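Local coordinates for protein ketosynthase (Streptomyces sp. MSC090213JE08, PDB 6KXD) that probably serves as the chain length factor that partners the condensing ketosynthase in a highly reducing type II polyketide synthase, at residues Ala184-Ala188 against Tyr200-Ser204; Glu231-Phe236 against Ser334-Ala338; Val255-Val259 against Thr270-Arg274; Pro265-Thr270 against Ala302-Leu307. Residue numbers count along the deposited sequence, not the author numbering.

In the fold
From the N terminus, contact 1 comes first, closing a short connection of 11 residues from helix 180-193 back along strand 199-206. Contact 2 opens later, running from strand 229-240 to helix 332-344, and its wide loop contains contacts 3 and 4. Contact 3 folds helix 265-280 back on strand 250-259. Contact 4 sets the start of the same helix against helix 298-310. The segments of contacts 3 and 4 alternate, so these two cross, sharing Thr-270. Contacts 1 and 2 meet at Val-202 O and Phe-236 N, 2.7 Å apart on neighbouring strands, and at Ser-204 OG and Ser-334 OG, 2.6 Å apart, a probable hydrogen bond. Together they reach from the buried middle to a peripheral helical layer.

Contact 1: residues Ala184-Ala188 against Tyr200-Ser204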
loop_
_atom_site.group_PDB
_atom_site.type_symbol
_atom_site.label_atom_id
_atom_site.label_comp_id
_atom_site.label_asym_id
_atom_site.label_seq_id
_atom_site.Cartn_x
_atom_site.Cartn_y
_atom_site.Cartn_z
ATOM N N ALA B 184 8.530 3.505 -0.545
ATOM C CA ALA B 184 8.458 3.401 0.897
ATOM C C ALA B 184 9.328 4.507 1.507
ATOM O O ALA B 184 8.963 5.129 2.472
ATOM C CB ALA B 184 8.923 2.078 1.364
ATOM N N LEU B 185 10.530 4.664 0.942
ATOM C CA LEU B 185 11.484 5.602 1.475
ATOM C C LEU B 185 10.893 7.003 1.377
ATOM O O LEU B 185 11.017 7.821 2.289
ATOM C CB LEU B 185 12.785 5.492 0.693
ATOM C CG LEU B 185 13.869 6.457 1.122
ATOM C CD1 LEU B 185 14.158 6.333 2.605
ATOM C CD2 LEU B 185 15.115 6.180 0.324
ATOM N N ASN B 186 10.258 7.301 0.241
ATOM C CA ASN B 186 9.727 8.623 0.039
ATOM C C ASN B 186 8.528 8.866 0.962
ATOM O O ASN B 186 8.307 9.967 1.522
ATOM C CB ASN B 186 9.303 8.841 -1.405
ATOM C CG ASN B 186 9.317 10.315 -1.727
ATOM O OD1 ASN B 186 10.269 11.002 -1.352
ATOM N ND2 ASN B 186 8.318 10.743 -2.456
ATOM N N TYR B 187 7.730 7.810 1.149
ATOM C CA TYR B 187 6.628 7.868 2.038
ATOM C C TYR B 187 7.117 8.227 3.454
ATOM O O TYR B 187 6.594 9.156 4.105
ATOM C CB TYR B 187 5.896 6.521 1.954
ATOM C CG TYR B 187 4.713 6.400 2.872
ATOM C CD1 TYR B 187 3.449 6.774 2.464
ATOM C CD2 TYR B 187 4.859 5.923 4.148
ATOM C CE1 TYR B 187 2.355 6.633 3.289
ATOM C CE2 TYR B 187 3.776 5.811 4.995
ATOM C CZ TYR B 187 2.520 6.199 4.583
ATOM O OH TYR B 187 1.417 6.066 5.412
ATOM N N ALA B 188 8.089 7.482 3.925
ATOM C CA ALA B 188 8.684 7.712 5.282
ATOM C C ALA B 188 9.206 9.151 5.376
ATOM O O ALA B 188 8.947 9.851 6.357
ATOM C CB ALA B 188 9.775 6.743 5.501
ATOM N N TYR B 200 11.861 5.787 11.405
ATOM C CA TYR B 200 11.151 4.908 10.503
ATOM C C TYR B 200 11.994 3.701 10.206
ATOM O O TYR B 200 13.196 3.815 9.969
ATOM C CB TYR B 200 10.829 5.563 9.159
ATOM C CG TYR B 200 9.364 5.730 8.917
ATOM C CD1 TYR B 200 8.555 4.657 8.509
ATOM C CD2 TYR B 200 8.773 6.954 9.114
ATOM C CE1 TYR B 200 7.194 4.836 8.307
ATOM C CE2 TYR B 200 7.420 7.149 8.904
ATOM C CZ TYR B 200 6.631 6.090 8.487
ATOM O OH TYR B 200 5.310 6.359 8.337
ATOM N N LEU B 201 11.334 2.542 10.228
ATOM C CA LEU B 201 11.824 1.315 9.658
ATOM C C LEU B 201 11.267 1.279 8.249
ATOM O O LEU B 201 10.076 1.344 8.099
ATOM C CB LEU B 201 11.268 0.103 10.383
ATOM C CG LEU B 201 11.939 -0.400 11.638
ATOM C CD1 LEU B 201 11.431 0.370 12.813
ATOM C CD2 LEU B 201 11.631 -1.887 11.815
ATOM N N VAL B 202 12.145 1.300 7.254
ATOM C CA VAL B 202 11.716 1.466 5.875
ATOM C C VAL B 202 12.361 0.326 5.126
ATOM O O VAL B 202 13.598 0.118 5.230
ATOM C CB VAL B 202 12.235 2.756 5.226
ATOM C CG1 VAL B 202 11.749 2.899 3.774
ATOM C CG2 VAL B 202 11.877 3.975 6.032
ATOM N N GLY B 203 11.604 -0.317 4.240
ATOM C CA GLY B 203 12.314 -1.262 3.430
ATOM C C GLY B 203 11.368 -1.972 2.525
ATOM O O GLY B 203 10.254 -1.472 2.313
ATOM N N SER B 204 11.820 -3.099 1.999
ATOM C CA SER B 204 10.951 -3.788 1.090
ATOM C C SER B 204 11.344 -5.246 1.092
ATOM O O SER B 204 12.463 -5.589 1.532
ATOM C CB SER B 204 11.018 -3.079 -0.247
ATOM O OG SER B 204 12.313 -3.177 -0.830
#
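Helix 184-188 lies almost antiparallel to strand 200-204, at 162° with the axes 7.8 Å apart, and brings its small residues to the strand. Aliphatic packing centres on Val-202. Its CG1 lies 3.8 Å from Ala-184 CB and 4.2 Å from Leu-185 CB, and its CG2 is 3.5 Å from Ala-188 CB, so one valine meets three positions on a single turn of helix. The aromatic part is a CH-pi contact: Ala-188 CB sits over a face of the Tyr-200 ring, 3.8 Å from its centroid and 18° off the normal. Tyr-200 OH also approaches Tyr-187 CE2 at 3.7 Å. No hydrogen bond joins the segments. Tyr-187 OH bonds instead to Thr-172, and Asn-186 ND2 bonds to Glu-162 of the neighbouring subunit. Leu-185 packs on Val-252 and Val-255, so the helix is buried between strands 199-206 and 250-259 and also borders the dimer interface. Strands 171-174 and 199-206 both run parallel to strand 114-119, so helix 180-193 is the connection of a beta-alpha-beta crossover. This is a core element of the thiolase fold, and in catalytic ketosynthases the N-terminal end of the corresponding buried helix carries the nucleophilic cysteine.

Contact 2: residues Glu231-Phe236 against Ser334-Ala338; sequences EGCGLF and SFQIA
Phe-236, Phe-335 and Ser-334 carry most of this interface between strand 232-236 and helix 334-338, whose axes cross at 57° and approach to 7.6 Å. Residues 233-236 are extended (phi -120 to -149°, psi 135 to 147°); 334-338 are alpha-helical. In register, Gly-234 CA and Ser-334 CA stand 5.0 Å apart. Phe-236 (chi1 m, chi2 -75°) points toward the helix; its CZ lies 3.1 Å from Ser-334 O, which meets the ring edge while accepting the helical bond from Ala-338 N (2.8 Å). Phe-236 CE1 packs on Ile-337 CG2 at 3.5 Å. In the five-layered alpha-beta-alpha-beta-alpha thiolase fold, helices 180-193 and 332-344 form the central layer, and Ile-337 reaches Leu-182 and Leu-185, while strand 229-240 belongs to a flanking sheet. Ser-334 (chi1 m) places CB 3.5 Å from Gly-234 O and sends OG to Ser-204 on the next strand. Phe-335 (chi1 m, chi2 -12°) starts away from the strand, but its ring lies along it: CZ is 3.8 Å from Gly-232 CA, and CE1 is 3.5 Å from Cys-233 C. Gly-232 adopts phi/psi of 142/-158°, angles that call for glycine, and a CB there would clash with Phe-335 CZ; one on Gly-234 would crowd Ser-334 CB.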
loop_
_atom_site.group_PDB
_atom_site.type_symbol
_atom_site.label_atom_id
_atom_site.label_comp_id
_atom_site.label_asym_id
_atom_site.label_seq_id
_atom_site.Cartn_x
_atom_site.Cartn_y
_atom_site.Cartn_z
ATOM N N GLU B 231 15.200 -13.275 -3.631
ATOM C CA GLU B 231 14.260 -12.949 -2.621
ATOM C C GLU B 231 15.002 -12.270 -1.479
ATOM O O GLU B 231 16.228 -12.386 -1.330
ATOM C CB GLU B 231 13.559 -14.211 -2.118
ATOM C CG GLU B 231 14.522 -15.187 -1.491
ATOM C CD GLU B 231 13.904 -16.304 -0.650
ATOM O OE1 GLU B 231 12.691 -16.277 -0.448
ATOM O OE2 GLU B 231 14.652 -17.200 -0.210
ATOM N N GLY B 232 14.209 -11.727 -0.576
ATOM C CA GLY B 232 14.675 -11.372 0.668
ATOM C C GLY B 232 14.042 -10.087 1.143
ATOM O O GLY B 232 12.981 -9.670 0.682
ATOM N N CYS B 233 14.724 -9.431 2.072
ATOM C CA CYS B 233 14.235 -8.190 2.636
ATOM C C CYS B 233 15.417 -7.304 3.020
ATOM O O CYS B 233 16.378 -7.751 3.619
ATOM C CB CYS B 233 13.389 -8.439 3.882
ATOM S SG CYS B 233 12.848 -6.954 4.778
ATOM N N GLY B 234 15.315 -6.026 2.675
ATOM C CA GLY B 234 16.212 -5.015 3.143
ATOM C C GLY B 234 15.442 -3.981 3.900
ATOM O O GLY B 234 14.325 -3.618 3.462
ATOM N N LEU B 235 15.992 -3.532 5.046
ATOM C CA LEU B 235 15.387 -2.546 5.893
ATOM C C LEU B 235 16.419 -1.524 6.364
ATOM O O LEU B 235 17.603 -1.889 6.540
ATOM C CB LEU B 235 14.822 -3.170 7.169
ATOM C CG LEU B 235 13.684 -4.168 7.024
ATOM C CD1 LEU B 235 13.344 -4.710 8.403
ATOM C CD2 LEU B 235 12.454 -3.510 6.396
ATOM N N PHE B 236 15.931 -0.301 6.517
ATOM C CA PHE B 236 16.686 0.856 6.946
ATOM C C PHE B 236 16.030 1.494 8.147
ATOM O O PHE B 236 14.792 1.577 8.234
ATOM C CB PHE B 236 16.775 1.887 5.828
ATOM C CG PHE B 236 17.241 1.212 4.592
ATOM C CD1 PHE B 236 18.583 0.844 4.469
ATOM C CD2 PHE B 236 16.333 0.849 3.623
ATOM C CE1 PHE B 236 19.012 0.173 3.340
ATOM C CE2 PHE B 236 16.748 0.110 2.529
ATOM C CZ PHE B 236 18.091 -0.224 2.399
ATOM N N SER B 334 15.725 -1.759 -1.994
ATOM C CA SER B 334 16.310 -1.820 -0.679
ATOM C C SER B 334 17.686 -2.497 -0.743
ATOM O O SER B 334 18.633 -2.065 -0.088
ATOM C CB SER B 334 15.351 -2.515 0.281
ATOM O OG SER B 334 14.183 -1.763 0.402
ATOM N N PHE B 335 17.799 -3.564 -1.523
ATOM C CA PHE B 335 19.076 -4.225 -1.732
ATOM C C PHE B 335 20.026 -3.258 -2.427
ATOM O O PHE B 335 21.183 -3.189 -2.051
ATOM C CB PHE B 335 18.937 -5.503 -2.517
ATOM C CG PHE B 335 18.341 -6.653 -1.765
ATOM C CD1 PHE B 335 18.185 -6.596 -0.390
ATOM C CD2 PHE B 335 17.983 -7.793 -2.426
ATOM C CE1 PHE B 335 17.652 -7.670 0.300
ATOM C CE2 PHE B 335 17.438 -8.861 -1.739
ATOM C CZ PHE B 335 17.320 -8.805 -0.376
ATOM N N GLN B 336 19.482 -2.389 -3.288
ATOM C CA GLN B 336 20.342 -1.433 -3.993
ATOM C C GLN B 336 20.951 -0.398 -3.037
ATOM O O GLN B 336 22.164 -0.140 -3.086
ATOM C CB GLN B 336 19.577 -0.764 -5.125
ATOM C CG GLN B 336 19.303 -1.750 -6.231
ATOM C CD GLN B 336 18.241 -1.209 -7.140
ATOM O OE1 GLN B 336 17.164 -1.751 -7.262
ATOM N NE2 GLN B 336 18.555 -0.111 -7.778
ATOM N N ILE B 337 20.104 0.157 -2.175
ATOM C CA ILE B 337 20.507 1.082 -1.177
ATOM C C ILE B 337 21.474 0.373 -0.224
ATOM O O ILE B 337 22.516 0.890 0.066
ATOM C CB ILE B 337 19.300 1.694 -0.462
ATOM C CG1 ILE B 337 18.483 2.590 -1.402
ATOM C CG2 ILE B 337 19.793 2.451 0.746
ATOM C CD1 ILE B 337 17.186 3.053 -0.828
ATOM N N ALA B 338 21.133 -0.820 0.244
ATOM C CA ALA B 338 22.031 -1.604 1.109
ATOM C C ALA B 338 23.386 -1.882 0.438
ATOM O O ALA B 338 24.416 -1.817 1.129
ATOM C CB ALA B 338 21.390 -2.874 1.556
#

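Contact 3: residues Val255-Val259 against Thr270-Arg274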
loop_
_atom_site.group_PDB
_atom_site.type_symbol
_atom_site.label_atom_id
_atom_site.label_comp_id
_atom_site.label_asym_id
_atom_site.label_seq_id
_atom_site.Cartn_x
_atom_site.Cartn_y
_atom_site.Cartn_z
ATOM N N VAL B 255 14.241 11.694 -3.541
ATOM C CA VAL B 255 13.611 10.529 -4.132
ATOM C C VAL B 255 12.589 11.061 -5.114
ATOM O O VAL B 255 11.709 11.856 -4.771
ATOM C CB VAL B 255 12.938 9.630 -3.084
ATOM C CG1 VAL B 255 12.212 8.473 -3.749
ATOM C CG2 VAL B 255 13.918 9.139 -2.062
ATOM N N GLU B 256 12.754 10.654 -6.368
ATOM C CA GLU B 256 11.913 11.106 -7.393
ATOM C C GLU B 256 11.369 9.875 -8.117
ATOM O O GLU B 256 12.001 8.809 -8.153
ATOM C CB GLU B 256 12.667 12.039 -8.354
ATOM C CG GLU B 256 13.016 13.388 -7.746
ATOM C CD GLU B 256 11.833 14.266 -7.329
ATOM O OE1 GLU B 256 11.885 14.839 -6.219
ATOM O OE2 GLU B 256 10.883 14.377 -8.123
ATOM N N THR B 257 10.185 10.075 -8.674
ATOM C CA THR B 257 9.474 9.024 -9.337
ATOM C C THR B 257 8.794 9.572 -10.574
ATOM O O THR B 257 8.460 10.756 -10.665
ATOM C CB THR B 257 8.367 8.423 -8.461
ATOM O OG1 THR B 257 7.505 9.509 -8.153
ATOM C CG2 THR B 257 8.830 7.795 -7.167
ATOM N N ARG B 258 8.572 8.651 -11.505
ATOM C CA ARG B 258 7.851 8.930 -12.698
ATOM C C ARG B 258 7.103 7.667 -13.114
ATOM O O ARG B 258 7.420 6.576 -12.644
ATOM C CB ARG B 258 8.832 9.329 -13.797
ATOM C CG ARG B 258 9.339 10.754 -13.664
ATOM C CD ARG B 258 10.166 11.061 -14.887
ATOM N NE ARG B 258 9.447 11.061 -16.138
ATOM C CZ ARG B 258 8.920 12.148 -16.694
ATOM N NH1 ARG B 258 8.737 13.232 -15.966
ATOM N NH2 ARG B 258 8.581 12.138 -17.973
ATOM N N VAL B 259 6.115 7.843 -13.984
ATOM C CA VAL B 259 5.523 6.735 -14.614
ATOM C C VAL B 259 5.877 6.810 -16.091
ATOM O O VAL B 259 5.759 7.878 -16.686
ATOM C CB VAL B 259 4.005 6.656 -14.374
ATOM C CG1 VAL B 259 3.377 5.499 -15.166
ATOM C CG2 VAL B 259 3.667 6.561 -12.895
ATOM N N THR B 270 16.063 8.552 -17.348
ATOM C CA THR B 270 16.853 9.787 -17.543
ATOM C C THR B 270 16.173 10.986 -16.894
ATOM O O THR B 270 16.816 11.687 -16.120
ATOM C CB THR B 270 17.151 10.040 -19.023
ATOM O OG1 THR B 270 17.875 8.896 -19.478
ATOM C CG2 THR B 270 17.912 11.334 -19.234
ATOM N N ALA B 271 14.873 11.170 -17.130
ATOM C CA ALA B 271 14.171 12.314 -16.631
ATOM C C ALA B 271 14.083 12.241 -15.116
ATOM O O ALA B 271 14.257 13.221 -14.431
ATOM C CB ALA B 271 12.794 12.432 -17.236
ATOM N N CYS B 272 13.788 11.038 -14.614
ATOM C CA CYS B 272 13.662 10.834 -13.213
ATOM C C CYS B 272 14.976 11.122 -12.475
ATOM O O CYS B 272 14.979 11.819 -11.474
ATOM C CB CYS B 272 13.228 9.396 -12.964
ATOM S SG CYS B 272 12.573 9.206 -11.293
ATOM N N ALA B 273 16.083 10.591 -13.001
ATOM C CA ALA B 273 17.415 10.737 -12.406
ATOM C C ALA B 273 17.815 12.215 -12.440
ATOM O O ALA B 273 18.271 12.775 -11.462
ATOM C CB ALA B 273 18.409 9.879 -13.118
ATOM N N ARG B 274 17.559 12.873 -13.565
ATOM C CA ARG B 274 17.994 14.290 -13.670
ATOM C C ARG B 274 17.238 15.154 -12.671
ATOM O O ARG B 274 17.840 16.021 -12.006
ATOM C CB ARG B 274 17.788 14.826 -15.086
ATOM C CG ARG B 274 18.856 14.308 -16.020
ATOM C CD ARG B 274 18.900 15.061 -17.337
ATOM N NE ARG B 274 19.799 14.344 -18.225
ATOM C CZ ARG B 274 21.130 14.307 -18.129
ATOM N NH1 ARG B 274 21.797 15.130 -17.334
ATOM N NH2 ARG B 274 21.795 13.427 -18.855
#
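Arg-258 lays its side chain across the start of segment 270-274, with Ala-271 CB over one face of the guanidinium, 3.8 Å from Arg-258 NE, and Arg-258 CD 3.6 Å from Cys-272 N. Cys-272 is the most deeply covered residue here. Its t rotamer directs the sulfur to the strand backbone, where SG comes within 3.2 Å of Glu-256 O and 3.6 Å of Thr-257 N. The two segments run nearly antiparallel, at 158° and 7.6 Å between axes, with Thr-257 and Cys-272 in register. Cys-272 also touches Val-366 and Val-368 on the neighbouring strand 365-373, so helix 265-280 covers one face of the sheet there. On the strand's opposite side, Thr-257 packs on Leu-183 and on Glu-162 of the neighbouring subunit. Glu-256 begins toward the helix, but its carboxylate leads on to a long, weak ion pair with Arg-279, further along the same helix. Between these segments no hydrogen bond or salt bridge forms: a thiol and a methyl pack against peptide groups and an arginine side chain.

Contact 4: residues Pro265-Thr270 against Ala302-Leu307; sequences PGAAVT and AEHEAL
Two helical segments, 265-270 and 302-307, cross at -46°, their axes approaching to 8.0 Å; the closest CA pair is Gly-266 with Ala-302, 4.6 Å. Packing is of the ridges-into-grooves kind, with rows spaced four residues apart. The ridge of Ala-302 and Ala-306 enters the groove between Pro-265/Val-269 and Gly-266/Thr-270: Ala-302 CB touches Pro-265 CG and Gly-266 N, each at 3.6 Å, while Ala-306 CB fills a hollow bounded by Gly-266 O (3.5 Å), Thr-270 OG1 (3.4 Å) and Val-269 CG1 (4.0 Å). In return Val-269, in the t rotamer, fits between Ala-306 and the row of Glu-303 and Leu-307, its CG2 4.0 Å from Glu-303 CB. The Glu-303 carboxylate turns to Cys-293 N. Thr-270 (chi1 m) donates through OG1 to Gly-266 O (2.8 Å), and a water donates to Thr-270 OG1 (3.0 Å) and Ala-306 O (2.5 Å). The Ala-302 and Ala-306 methyls, lying against the Gly-266 backbone, thus permit the close approach, and polar linkage between the segments runs through a water.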
loop_
_atom_site.group_PDB
_atom_site.type_symbol
_atom_site.label_atom_id
_atom_site.label_comp_id
_atom_site.label_asym_id
_atom_site.label_seq_id
_atom_site.Cartn_x
_atom_site.Cartn_y
_atom_site.Cartn_z
ATOM N N PRO B 265 11.341 3.631 -21.305
ATOM C CA PRO B 265 11.863 3.515 -19.946
ATOM C C PRO B 265 13.220 4.226 -19.826
ATOM O O PRO B 265 13.575 4.749 -18.777
ATOM C CB PRO B 265 11.992 1.999 -19.727
ATOM C CG PRO B 265 12.108 1.410 -21.126
ATOM C CD PRO B 265 11.244 2.317 -21.967
ATOM N N GLY B 266 13.980 4.246 -20.913
ATOM C CA GLY B 266 15.237 4.994 -20.914
ATOM C C GLY B 266 15.029 6.473 -20.619
ATOM O O GLY B 266 15.725 7.064 -19.811
ATOM N N ALA B 267 14.108 7.073 -21.358
ATOM C CA ALA B 267 13.746 8.467 -21.266
ATOM C C ALA B 267 13.154 8.760 -19.890
ATOM O O ALA B 267 13.428 9.772 -19.317
ATOM C CB ALA B 267 12.770 8.838 -22.345
ATOM N N ALA B 268 12.374 7.829 -19.352
ATOM C CA ALA B 268 11.772 8.049 -18.038
ATOM C C ALA B 268 12.836 7.983 -16.943
ATOM O O ALA B 268 12.760 8.731 -15.968
ATOM C CB ALA B 268 10.702 7.034 -17.788
ATOM N N VAL B 269 13.743 7.015 -17.061
ATOM C CA VAL B 269 14.832 6.881 -16.100
ATOM C C VAL B 269 15.685 8.151 -16.144
ATOM O O VAL B 269 16.027 8.695 -15.132
ATOM C CB VAL B 269 15.713 5.667 -16.384
ATOM C CG1 VAL B 269 16.967 5.699 -15.537
ATOM C CG2 VAL B 269 14.958 4.348 -16.195
ATOM N N THR B 270 16.063 8.552 -17.348
ATOM C CA THR B 270 16.853 9.787 -17.543
ATOM C C THR B 270 16.173 10.986 -16.894
ATOM O O THR B 270 16.816 11.687 -16.120
ATOM C CB THR B 270 17.151 10.040 -19.023
ATOM O OG1 THR B 270 17.875 8.896 -19.478
ATOM C CG2 THR B 270 17.912 11.334 -19.234
ATOM N N ALA B 302 17.273 -0.588 -20.766
ATOM C CA ALA B 302 17.143 0.785 -21.061
ATOM C C ALA B 302 17.639 1.597 -19.857
ATOM O O ALA B 302 18.272 2.629 -20.012
ATOM C CB ALA B 302 15.706 1.113 -21.397
ATOM N N GLU B 303 17.316 1.123 -18.646
ATOM C CA GLU B 303 17.735 1.791 -17.429
ATOM C C GLU B 303 19.252 1.826 -17.349
ATOM O O GLU B 303 19.830 2.905 -17.062
ATOM C CB GLU B 303 17.159 1.058 -16.219
ATOM C CG GLU B 303 17.751 1.523 -14.911
ATOM C CD GLU B 303 17.429 0.531 -13.790
ATOM O OE1 GLU B 303 17.285 -0.679 -14.080
ATOM O OE2 GLU B 303 17.251 0.978 -12.669
ATOM N N HIS B 304 19.883 0.675 -17.620
ATOM C CA HIS B 304 21.292 0.555 -17.608
ATOM C C HIS B 304 21.897 1.508 -18.651
ATOM O O HIS B 304 22.854 2.208 -18.337
ATOM C CB HIS B 304 21.772 -0.878 -17.835
ATOM C CG HIS B 304 23.259 -0.951 -17.745
ATOM N ND1 HIS B 304 23.919 -1.098 -16.530
ATOM C CD2 HIS B 304 24.219 -0.794 -18.683
ATOM C CE1 HIS B 304 25.220 -1.090 -16.734
ATOM N NE2 HIS B 304 25.428 -0.893 -18.047
ATOM N N GLU B 305 21.360 1.504 -19.865
ATOM C CA GLU B 305 21.895 2.412 -20.932
ATOM C C GLU B 305 21.751 3.879 -20.508
ATOM O O GLU B 305 22.638 4.694 -20.723
ATOM C CB GLU B 305 21.214 2.163 -22.284
ATOM C CG GLU B 305 21.631 0.858 -22.942
ATOM C CD GLU B 305 23.143 0.642 -22.981
ATOM O OE1 GLU B 305 23.675 -0.084 -22.096
ATOM O OE2 GLU B 305 23.792 1.225 -23.877
ATOM N N ALA B 306 20.609 4.226 -19.925
ATOM C CA ALA B 306 20.314 5.597 -19.496
ATOM C C ALA B 306 21.329 6.044 -18.436
ATOM O O ALA B 306 21.827 7.148 -18.498
ATOM C CB ALA B 306 18.903 5.716 -18.999
ATOM N N LEU B 307 21.592 5.211 -17.425
ATOM C CA LEU B 307 22.506 5.578 -16.369
ATOM C C LEU B 307 23.955 5.582 -16.855
ATOM O O LEU B 307 24.738 6.387 -16.407
ATOM C CB LEU B 307 22.359 4.596 -15.197
ATOM C CG LEU B 307 21.129 4.870 -14.359
ATOM C CD1 LEU B 307 20.925 3.744 -13.365
ATOM C CD2 LEU B 307 21.249 6.214 -13.649
HETATM O O HOH W 1 20.842 9.053 -19.767
#